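Local coordinates for protein ribonuclease (Nicotiana glutinosa, PDB 1IYB) that probably cleaves RNA, as a plant ribonuclease of the T2 family, and binds guanosine monophosphate in a guanine-binding site, at residues S67-S70 / D71-S74. Residues are numbered along the deposited sequence; the frame is centred on the assembly and turned at random.
Sequences SQVS and DLIS
Asp71 folds its carboxylate back against the preceding turn: CG lies between its own backbone N and carbonyl carbon (chi1 61°), which packs Asp71 OD1 at van der Waals distance, 3.8 Å, from Val69 C, while the same side chain touches His112 of helix 111-124. At Leu72 the backbone takes over, its N donating to Val69 O at 2.8 Å with the donor well above the carbonyl plane, 51° out of it. This i to i+3 bond closes a type I beta turn with Ser70 and Asp71 at its corners, joining the loop after strand 41-48 to helix 73-79 in this T2-family enzyme. Leu72 CB sits 3.4 Å from Val69 O, CD1 reaches Val69 CB, and the side chain also touches His112. Ile73 repeats the pattern more loosely, with a weak 3.4 Å bond from its N to Ser70 O. Ile73 CG1 packs against both Val69 O (3.5 Å) and Ser70 O, and CD1 reaches Val69 CG2, the two side chains crossing at about a right angle. An alanine here would probably cost Val69 CG2 its contact with CD1, opening a gap beside it, and strip CG1 from the two carbonyl oxygens, with Leu72 CB still against Val69 O. One residue on, a water bridges Ser74 N, from which it accepts at 3.0 Å, and Ser70 O, to which it donates.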
loop_
_atom_site.group_PDB
_atom_site.type_symbol
_atom_site.label_atom_id
_atom_site.label_comp_id
_atom_site.label_asym_id
_atom_site.label_seq_id
_atom_site.Cartn_x
_atom_site.Cartn_y
_atom_site.Cartn_z
ATOM N N SER A 67 3.355 14.289 -21.274
ATOM C CA SER A 67 3.105 15.401 -22.188
ATOM C C SER A 67 2.393 16.561 -21.483
ATOM O O SER A 67 2.524 17.716 -21.889
ATOM C CB SER A 67 2.277 14.937 -23.392
ATOM O OG SER A 67 0.954 14.604 -23.015
ATOM N N GLN A 68 1.654 16.254 -20.418
ATOM C CA GLN A 68 0.929 17.276 -19.667
ATOM C C GLN A 68 1.836 18.127 -18.781
ATOM O O GLN A 68 1.401 19.145 -18.250
ATOM C CB GLN A 68 -0.167 16.634 -18.804
ATOM C CG GLN A 68 -1.153 15.790 -19.597
ATOM C CD GLN A 68 -2.360 15.365 -18.782
ATOM O OE1 GLN A 68 -3.089 14.449 -19.169
ATOM N NE2 GLN A 68 -2.584 16.032 -17.657
ATOM N N VAL A 69 3.089 17.713 -18.621
ATOM C CA VAL A 69 4.032 18.465 -17.794
ATOM C C VAL A 69 5.348 18.729 -18.523
ATOM O O VAL A 69 6.378 18.973 -17.894
ATOM C CB VAL A 69 4.348 17.717 -16.478
ATOM C CG1 VAL A 69 3.077 17.557 -15.653
ATOM C CG2 VAL A 69 4.960 16.364 -16.779
ATOM N N SER A 70 5.309 18.694 -19.851
ATOM C CA SER A 70 6.508 18.917 -20.651
ATOM C C SER A 70 7.241 20.217 -20.309
ATOM O O SER A 70 8.470 20.269 -20.352
ATOM C CB SER A 70 6.149 18.898 -22.140
ATOM O OG SER A 70 5.146 19.854 -22.423
ATOM N N ASP A 71 6.493 21.258 -19.959
ATOM C CA ASP A 71 7.082 22.551 -19.620
ATOM C C ASP A 71 7.735 22.565 -18.238
ATOM O O ASP A 71 8.364 23.552 -17.852
ATOM C CB ASP A 71 6.012 23.635 -19.672
ATOM C CG ASP A 71 4.894 23.382 -18.684
ATOM O OD1 ASP A 71 4.212 22.341 -18.809
ATOM O OD2 ASP A 71 4.704 24.219 -17.780
ATOM N N LEU A 72 7.578 21.475 -17.495
ATOM C CA LEU A 72 8.146 21.380 -16.152
ATOM C C LEU A 72 9.302 20.388 -16.080
ATOM O O LEU A 72 9.995 20.316 -15.068
ATOM C CB LEU A 72 7.068 20.939 -15.153
ATOM C CG LEU A 72 5.792 21.777 -15.054
ATOM C CD1 LEU A 72 4.832 21.102 -14.077
ATOM C CD2 LEU A 72 6.113 23.187 -14.593
ATOM N N ILE A 73 9.504 19.628 -17.151
ATOM C CA ILE A 73 10.553 18.614 -17.186
ATOM C C ILE A 73 11.967 19.079 -16.834
ATOM O O ILE A 73 12.649 18.419 -16.053
ATOM C CB ILE A 73 10.578 17.899 -18.557
ATOM C CG1 ILE A 73 9.263 17.136 -18.756
ATOM C CG2 ILE A 73 11.751 16.935 -18.634
ATOM C CD1 ILE A 73 9.014 16.043 -17.725
ATOM N N SER A 74 12.419 20.196 -17.393
ATOM C CA SER A 74 13.768 20.655 -17.071
ATOM C C SER A 74 13.924 20.910 -15.573
ATOM O O SER A 74 14.966 20.602 -14.994
ATOM C CB SER A 74 14.132 21.917 -17.870
ATOM O OG SER A 74 13.283 23.009 -17.569
HETATM O O HOH W 1 10.796 21.678 -19.428
#